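PDB 5GIZ: putative hemin transport system, substrate-binding protein from Burkholderia cenocepacia J2315, which binds heme in the periplasm and probably passes it to an inner-membrane transporter for uptake into the cell. Local coordinates for residues A[59-73]-A[81-95]. Numbering follows the deposited sequence.
Sequences AEGLLSLRPDLVLAS and AIAQVKGAGVTVTTF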
ATOM      1  N   ALA A  59     -10.165 -15.295  14.000  1.00 19.49           N
ATOM      2  CA  ALA A  59     -11.311 -14.676  14.599  1.00 19.40           C
ATOM      3  C   ALA A  59     -11.258 -14.790  16.130  1.00 18.74           C
ATOM      4  O   ALA A  59     -11.567 -13.831  16.839  1.00 17.62           O
ATOM      5  CB  ALA A  59     -12.595 -15.260  14.047  1.00 19.72           C
ATOM      6  N   GLU A  60     -10.854 -15.959  16.634  1.00 20.35           N
ATOM      7  CA  GLU A  60     -10.733 -16.166  18.052  1.00 20.59           C
ATOM      8  C   GLU A  60      -9.702 -15.247  18.679  1.00 17.83           C
ATOM      9  O   GLU A  60      -9.935 -14.686  19.740  1.00 17.08           O
ATOM     10  CB  GLU A  60     -10.292 -17.603  18.363  1.00 24.12           C
ATOM     11  CG  GLU A  60     -11.161 -18.650  17.736  1.00 28.85           C
ATOM     12  CD  GLU A  60     -10.509 -19.254  16.503  1.00 32.84           C
ATOM     13  OE1 GLU A  60     -10.032 -20.416  16.636  1.00 39.83           O
ATOM     14  OE2 GLU A  60     -10.446 -18.604  15.423  1.00 29.32           O
ATOM     15  N   GLY A  61      -8.561 -15.106  18.016  1.00 17.35           N
ATOM     16  CA  GLY A  61      -7.525 -14.195  18.498  1.00 16.07           C
ATOM     17  C   GLY A  61      -7.990 -12.770  18.530  1.00 14.62           C
ATOM     18  O   GLY A  61      -7.784 -12.030  19.508  1.00 14.17           O
ATOM     19  N   LEU A  62      -8.615 -12.376  17.443  1.00 13.78           N
ATOM     20  CA  LEU A  62      -9.195 -11.047  17.339  1.00 12.78           C
ATOM     21  C   LEU A  62     -10.219 -10.798  18.442  1.00 13.14           C
ATOM     22  O   LEU A  62     -10.154  -9.799  19.176  1.00 12.12           O
ATOM     23  CB  LEU A  62      -9.756 -10.903  15.913  1.00 13.18           C
ATOM     24  CG  LEU A  62     -10.225  -9.513  15.508  1.00 12.94           C
ATOM     25  CD1 LEU A  62     -10.330  -9.411  13.980  1.00 13.16           C
ATOM     26  CD2 LEU A  62     -11.586  -9.148  16.124  1.00 13.35           C
ATOM     27  N   LEU A  63     -11.152 -11.728  18.618  1.00 13.05           N
ATOM     28  CA  LEU A  63     -12.162 -11.552  19.673  1.00 13.63           C
ATOM     29  C   LEU A  63     -11.593 -11.569  21.051  1.00 13.40           C
ATOM     30  O   LEU A  63     -12.154 -10.970  21.960  1.00 13.92           O
ATOM     31  CB  LEU A  63     -13.293 -12.601  19.555  1.00 14.38           C
ATOM     32  CG  LEU A  63     -14.159 -12.396  18.314  1.00 15.17           C
ATOM     33  CD1 LEU A  63     -15.007 -13.622  18.035  1.00 16.05           C
ATOM     34  CD2 LEU A  63     -14.994 -11.142  18.413  1.00 14.74           C
ATOM     35  N   SER A  64     -10.481 -12.271  21.256  1.00 13.34           N
ATOM     36  CA  SER A  64      -9.870 -12.292  22.580  1.00 13.71           C
ATOM     37  C   SER A  64      -9.363 -10.920  23.032  1.00 13.09           C
ATOM     38  O   SER A  64      -9.145 -10.700  24.235  1.00 13.58           O
ATOM     39  CB  SER A  64      -8.721 -13.305  22.641  1.00 14.16           C
ATOM     40  OG  SER A  64      -7.522 -12.824  22.087  1.00 14.29           O
ATOM     41  N   LEU A  65      -9.212  -9.996  22.080  1.00 13.56           N
ATOM     42  CA  LEU A  65      -8.839  -8.667  22.402  1.00 13.22           C
ATOM     43  C   LEU A  65     -10.033  -7.761  22.737  1.00 13.90           C
ATOM     44  O   LEU A  65      -9.878  -6.538  22.938  1.00 13.29           O
ATOM     45  CB  LEU A  65      -7.982  -8.058  21.287  1.00 13.60           C
ATOM     46  CG  LEU A  65      -6.699  -8.795  20.968  1.00 13.07           C
ATOM     47  CD1 LEU A  65      -6.011  -8.128  19.787  1.00 13.09           C
ATOM     48  CD2 LEU A  65      -5.802  -8.836  22.202  1.00 13.33           C
ATOM     49  N   ARG A  66     -11.219  -8.355  22.835  1.00 13.62           N
ATOM     50  CA  ARG A  66     -12.428  -7.623  23.239  1.00 13.86           C
ATOM     51  C   ARG A  66     -12.693  -6.331  22.472  1.00 13.07           C
ATOM     52  O   ARG A  66     -12.869  -5.270  23.049  1.00 13.13           O
ATOM     53  CB  ARG A  66     -12.380  -7.350  24.730  1.00 14.25           C
ATOM     54  CG  ARG A  66     -12.215  -8.620  25.545  1.00 15.52           C
ATOM     55  CD  ARG A  66     -12.116  -8.387  27.045  1.00 16.90           C
ATOM     56  NE  ARG A  66     -10.878  -7.717  27.338  1.00 18.67           N
ATOM     57  CZ  ARG A  66     -10.738  -6.426  27.596  1.00 19.78           C
ATOM     58  NH1 ARG A  66     -11.786  -5.651  27.689  1.00 23.12           N
ATOM     59  NH2 ARG A  66      -9.522  -5.947  27.763  1.00 22.39           N
ATOM     60  N   PRO A  67     -12.737  -6.409  21.141  1.00 15.58           N
ATOM     61  CA  PRO A  67     -13.012  -5.170  20.415  1.00 15.32           C
ATOM     62  C   PRO A  67     -14.441  -4.719  20.565  1.00 15.61           C
ATOM     63  O   PRO A  67     -15.341  -5.538  20.654  1.00 16.54           O
ATOM     64  CB  PRO A  67     -12.818  -5.585  18.948  1.00 15.50           C
ATOM     65  CG  PRO A  67     -13.139  -7.055  18.948  1.00 16.01           C
ATOM     66  CD  PRO A  67     -12.531  -7.552  20.229  1.00 16.05           C
ATOM     67  N   ASP A  68     -14.656  -3.406  20.513  1.00 15.83           N
ATOM     68  CA  ASP A  68     -15.962  -2.814  20.287  1.00 16.93           C
ATOM     69  C   ASP A  68     -16.211  -2.527  18.809  1.00 16.28           C
ATOM     70  O   ASP A  68     -17.367  -2.432  18.362  1.00 16.91           O
ATOM     71  CB  ASP A  68     -16.068  -1.482  21.036  1.00 18.08           C
ATOM     72  CG  ASP A  68     -15.952  -1.654  22.512  1.00 19.45           C
ATOM     73  OD1 ASP A  68     -16.626  -2.589  23.091  1.00 20.69           O
ATOM     74  OD2 ASP A  68     -15.124  -0.979  23.161  1.00 19.28           O
ATOM     75  N   LEU A  69     -15.115  -2.357  18.058  1.00 15.00           N
ATOM     76  CA  LEU A  69     -15.211  -1.995  16.640  1.00 15.33           C
ATOM     77  C   LEU A  69     -14.007  -2.525  15.899  1.00 14.57           C
ATOM     78  O   LEU A  69     -12.924  -2.471  16.422  1.00 13.48           O
ATOM     79  CB  LEU A  69     -15.258  -0.481  16.556  1.00 16.09           C
ATOM     80  CG  LEU A  69     -15.196   0.187  15.182  1.00 16.93           C
ATOM     81  CD1 LEU A  69     -16.393  -0.190  14.328  1.00 18.14           C
ATOM     82  CD2 LEU A  69     -15.089   1.703  15.328  1.00 17.86           C
ATOM     83  N   VAL A  70     -14.211  -2.990  14.671  1.00 14.78           N
ATOM     84  CA  VAL A  70     -13.177  -3.394  13.759  1.00 14.82           C
ATOM     85  C   VAL A  70     -13.315  -2.531  12.496  1.00 15.02           C
ATOM     86  O   VAL A  70     -14.380  -2.486  11.897  1.00 15.57           O
ATOM     87  CB  VAL A  70     -13.283  -4.896  13.373  1.00 15.52           C
ATOM     88  CG1 VAL A  70     -12.298  -5.244  12.278  1.00 15.58           C
ATOM     89  CG2 VAL A  70     -13.153  -5.805  14.587  1.00 15.59           C
ATOM     90  N   LEU A  71     -12.246  -1.869  12.110  1.00 15.27           N
ATOM     91  CA  LEU A  71     -12.133  -1.198  10.848  1.00 15.56           C
ATOM     92  C   LEU A  71     -11.371  -2.106   9.931  1.00 14.97           C
ATOM     93  O   LEU A  71     -10.227  -2.451  10.218  1.00 14.45           O
ATOM     94  CB  LEU A  71     -11.382   0.122  11.005  1.00 16.13           C
ATOM     95  CG  LEU A  71     -11.918   1.051  12.110  1.00 17.59           C
ATOM     96  CD1 LEU A  71     -10.951   2.255  12.252  1.00 18.52           C
ATOM     97  CD2 LEU A  71     -13.330   1.431  11.856  1.00 18.96           C
ATOM     98  N   ALA A  72     -12.016  -2.520   8.843  1.00 14.89           N
ATOM     99  CA  ALA A  72     -11.468  -3.545   7.989  1.00 15.47           C
ATOM    100  C   ALA A  72     -11.290  -3.116   6.568  1.00 15.69           C
ATOM    101  O   ALA A  72     -12.207  -2.546   5.942  1.00 15.06           O
ATOM    102  CB  ALA A  72     -12.366  -4.782   8.021  1.00 16.12           C
ATOM    103  N   SER A  73     -10.120  -3.406   6.043  1.00 16.33           N
ATOM    104  CA  SER A  73      -9.837  -3.078   4.655  1.00 18.56           C
ATOM    105  C   SER A  73     -10.623  -4.043   3.789  1.00 19.94           C
ATOM    106  O   SER A  73     -11.090  -5.118   4.238  1.00 20.59           O
ATOM    107  CB  SER A  73      -8.355  -3.225   4.397  1.00 18.81           C
ATOM    108  OG  SER A  73      -8.060  -4.580   4.492  1.00 20.56           O
ATOM    109  N   ALA A  81     -13.980 -15.931   8.892  1.00 26.04           N
ATOM    110  CA  ALA A  81     -13.429 -15.238  10.073  1.00 24.17           C
ATOM    111  C   ALA A  81     -14.214 -13.924  10.314  1.00 23.86           C
ATOM    112  O   ALA A  81     -14.704 -13.660  11.416  1.00 23.63           O
ATOM    113  CB  ALA A  81     -11.930 -14.993   9.925  1.00 25.19           C
ATOM    114  N   ILE A  82     -14.436 -13.152   9.267  1.00 23.59           N
ATOM    115  CA  ILE A  82     -15.222 -11.920   9.408  1.00 23.80           C
ATOM    116  C   ILE A  82     -16.615 -12.254   9.925  1.00 25.02           C
ATOM    117  O   ILE A  82     -17.190 -11.571  10.787  1.00 24.48           O
ATOM    118  CB  ILE A  82     -15.309 -11.140   8.078  1.00 24.69           C
ATOM    119  CG1 ILE A  82     -13.946 -10.642   7.622  1.00 24.93           C
ATOM    120  CG2 ILE A  82     -16.256  -9.962   8.216  1.00 25.15           C
ATOM    121  CD1 ILE A  82     -13.279  -9.659   8.580  1.00 24.57           C
ATOM    122  N   ALA A  83     -17.198 -13.308   9.380  1.00 24.69           N
ATOM    123  CA  ALA A  83     -18.526 -13.672   9.797  1.00 24.82           C
ATOM    124  C   ALA A  83     -18.566 -14.064  11.289  1.00 24.39           C
ATOM    125  O   ALA A  83     -19.531 -13.730  11.986  1.00 25.23           O
ATOM    126  CB  ALA A  83     -19.028 -14.799   8.920  1.00 24.99           C
ATOM    127  N   GLN A  84     -17.558 -14.799  11.763  1.00 25.16           N
ATOM    128  CA  GLN A  84     -17.487 -15.169  13.173  1.00 25.75           C
ATOM    129  C   GLN A  84     -17.392 -13.919  14.074  1.00 24.87           C
ATOM    130  O   GLN A  84     -18.001 -13.872  15.151  1.00 24.41           O
ATOM    131  CB  GLN A  84     -16.310 -16.119  13.446  1.00 27.49           C
ATOM    132  CG  GLN A  84     -16.313 -16.693  14.850  1.00 30.26           C
ATOM    133  CD  GLN A  84     -15.183 -17.691  15.121  1.00 31.92           C
ATOM    134  OE1 GLN A  84     -14.557 -18.220  14.194  1.00 33.26           O
ATOM    135  NE2 GLN A  84     -14.912 -17.933  16.401  1.00 34.03           N
ATOM    136  N   VAL A  85     -16.650 -12.904  13.627  1.00 22.85           N
ATOM    137  CA  VAL A  85     -16.512 -11.671  14.429  1.00 22.00           C
ATOM    138  C   VAL A  85     -17.817 -10.881  14.510  1.00 22.17           C
ATOM    139  O   VAL A  85     -18.257 -10.432  15.603  1.00 21.84           O
ATOM    140  CB  VAL A  85     -15.366 -10.781  13.879  1.00 20.18           C
ATOM    141  CG1 VAL A  85     -15.329  -9.389  14.550  1.00 20.06           C
ATOM    142  CG2 VAL A  85     -14.020 -11.493  14.020  1.00 19.78           C
ATOM    143  N   LYS A  86     -18.495 -10.759  13.370  1.00 23.18           N
ATOM    144  CA  LYS A  86     -19.773 -10.101  13.337  1.00 23.50           C
ATOM    145  C   LYS A  86     -20.778 -10.884  14.178  1.00 23.76           C
ATOM    146  O   LYS A  86     -21.570 -10.297  14.905  1.00 23.97           O
ATOM    147  CB  LYS A  86     -20.268 -10.013  11.892  1.00 24.33           C
ATOM    148  CG  LYS A  86     -19.549  -8.942  11.057  1.00 24.73           C
ATOM    149  CD  LYS A  86     -20.131  -8.911   9.656  1.00 26.80           C
ATOM    150  CE  LYS A  86     -19.354  -8.015   8.722  1.00 28.20           C
ATOM    151  NZ  LYS A  86     -19.696  -8.284   7.292  1.00 30.38           N
ATOM    152  N   GLY A  87     -20.716 -12.213  14.106  1.00 24.57           N
ATOM    153  CA  GLY A  87     -21.624 -13.063  14.860  1.00 26.59           C
ATOM    154  C   GLY A  87     -21.478 -12.995  16.364  1.00 26.52           C
ATOM    155  O   GLY A  87     -22.392 -13.405  17.105  1.00 28.08           O
ATOM    156  N   ALA A  88     -20.332 -12.506  16.840  1.00 25.69           N
ATOM    157  CA  ALA A  88     -20.087 -12.296  18.279  1.00 25.98           C
ATOM    158  C   ALA A  88     -20.586 -10.918  18.733  1.00 26.81           C
ATOM    159  O   ALA A  88     -20.412 -10.525  19.897  1.00 29.39           O
ATOM    160  CB  ALA A  88     -18.600 -12.423  18.587  1.00 25.07           C
ATOM    161  N   GLY A  89     -21.156 -10.164  17.816  1.00 27.26           N
ATOM    162  CA  GLY A  89     -21.759  -8.877  18.126  1.00 27.25           C
ATOM    163  C   GLY A  89     -20.865  -7.682  17.938  1.00 26.81           C
ATOM    164  O   GLY A  89     -21.232  -6.562  18.276  1.00 28.03           O
ATOM    165  N   VAL A  90     -19.707  -7.906  17.313  1.00 23.46           N
ATOM    166  CA  VAL A  90     -18.748  -6.822  17.077  1.00 22.27           C
ATOM    167  C   VAL A  90     -19.111  -6.141  15.758  1.00 22.52           C
ATOM    168  O   VAL A  90     -19.346  -6.808  14.758  1.00 24.39           O
ATOM    169  CB  VAL A  90     -17.314  -7.390  17.035  1.00 20.87           C
ATOM    170  CG1 VAL A  90     -16.302  -6.286  16.772  1.00 19.78           C
ATOM    171  CG2 VAL A  90     -16.983  -8.098  18.333  1.00 21.11           C
ATOM    172  N   THR A  91     -19.121  -4.822  15.776  1.00 21.59           N
ATOM    173  CA  THR A  91     -19.312  -4.008  14.591  1.00 21.70           C
ATOM    174  C   THR A  91     -18.058  -4.075  13.727  1.00 19.92           C
ATOM    175  O   THR A  91     -16.945  -3.832  14.190  1.00 19.24           O
ATOM    176  CB  THR A  91     -19.605  -2.528  14.950  1.00 23.08           C
ATOM    177  OG1 THR A  91     -20.835  -2.501  15.719  1.00 24.91           O
ATOM    178  CG2 THR A  91     -19.743  -1.618  13.677  1.00 23.69           C
ATOM    179  N   VAL A  92     -18.243  -4.362  12.449  1.00 20.02           N
ATOM    180  CA  VAL A  92     -17.153  -4.427  11.525  1.00 19.76           C
ATOM    181  C   VAL A  92     -17.521  -3.460  10.398  1.00 19.92           C
ATOM    182  O   VAL A  92     -18.587  -3.620   9.731  1.00 21.70           O
ATOM    183  CB  VAL A  92     -16.946  -5.831  10.949  1.00 20.82           C
ATOM    184  CG1 VAL A  92     -15.884  -5.812   9.876  1.00 21.49           C
ATOM    185  CG2 VAL A  92     -16.627  -6.861  12.022  1.00 20.36           C
ATOM    186  N   THR A  93     -16.722  -2.428  10.205  1.00 18.43           N
ATOM    187  CA  THR A  93     -16.947  -1.438   9.161  1.00 18.99           C
ATOM    188  C   THR A  93     -15.862  -1.644   8.136  1.00 17.90           C
ATOM    189  O   THR A  93     -14.667  -1.563   8.419  1.00 16.33           O
ATOM    190  CB  THR A  93     -16.957  -0.046   9.778  1.00 19.53           C
ATOM    191  OG1 THR A  93     -18.018  -0.010  10.776  1.00 21.69           O
ATOM    192  CG2 THR A  93     -17.137   1.044   8.744  1.00 20.47           C
ATOM    193  N   THR A  94     -16.292  -1.871   6.895  1.00 18.27           N
ATOM    194  CA  THR A  94     -15.421  -2.251   5.824  1.00 19.14           C
ATOM    195  C   THR A  94     -15.219  -1.100   4.858  1.00 18.96           C
ATOM    196  O   THR A  94     -16.163  -0.359   4.559  1.00 19.72           O
ATOM    197  CB  THR A  94     -15.969  -3.515   5.140  1.00 20.17           C
ATOM    198  OG1 THR A  94     -16.073  -4.547   6.122  1.00 20.99           O
ATOM    199  CG2 THR A  94     -15.063  -4.015   4.118  1.00 20.52           C
ATOM    200  N   PHE A  95     -13.996  -0.943   4.372  1.00 18.39           N
ATOM    201  CA  PHE A  95     -13.620   0.158   3.485  1.00 19.56           C
ATOM    202  C   PHE A  95     -13.374  -0.373   2.084  1.00 22.19           C
ATOM    203  O   PHE A  95     -13.044  -1.538   1.896  1.00 25.96           O
ATOM    204  CB  PHE A  95     -12.383   0.882   4.099  1.00 19.22           C
ATOM    205  CG  PHE A  95     -12.727   1.602   5.362  1.00 19.99           C
ATOM    206  CD1 PHE A  95     -12.804   0.927   6.568  1.00 19.20           C
ATOM    207  CD2 PHE A  95     -13.037   2.952   5.360  1.00 22.56           C
ATOM    208  CE1 PHE A  95     -13.210   1.543   7.754  1.00 20.89           C
ATOM    209  CE2 PHE A  95     -13.455   3.572   6.531  1.00 23.48           C
ATOM    210  CZ  PHE A  95     -13.519   2.884   7.743  1.00 23.41           C
TER
HETATM  211  O   HOH W   1     -19.424  -3.687  18.468  1.00 33.08           O
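Val85 of helix 81-87 and Val70 of strand 69-72 point at each other tip to tip, CG1 to CG2 at 4.2 Å, inside a parallel beta-alpha-beta unit. Val90 crosses Val70 at about a right angle. Val90 turns CG1 away from its own N (chi1 179°), which sets that methyl 3.9 Å from Val70 CG2 and against Pro67 CG, while Val90 CG2 passes alongside Leu63 CD2 at 3.6 Å, the two side chains running in opposite directions. Leu63 straddles Ala88 CB with both methyls, and Val85 CG2 fits between Leu62 CD2 and Ala59 CB. Ala59 CB also lies alongside the extended Gln84 chain, 3.6 Å from Gln84 OE1 and against its CB, CG and CD. The axes of helices 59-64 and 81-87 run 34° apart in direction and 9.4 Å apart at their closest, on the sheet face that carries Val70 and Ala72.

The strands are joined in parallel by backbone hydrogen bonds, Val70 N to Thr91 O, Thr93 N to Val70 O, Ala72 N to Thr93 O and Phe95 N to Ala72 O, each 2.9 Å. On the opposite face, Leu69 CD1 rests 3.7 Å from Thr91 CG2. Phe95 turns its ring edge to Ala72 O, in plane, and helix 101-114 packs on Leu71 and Phe95. Strand 91-94 ends the four-stranded sheet, whereas strand 69-72 also pairs with strand 6-11, and Ser73 beyond it touches heme-binding Gln54. N-H to carbonyl bonds thus hold the strands together, and van der Waals contact, mostly of aliphatic groups, the helices.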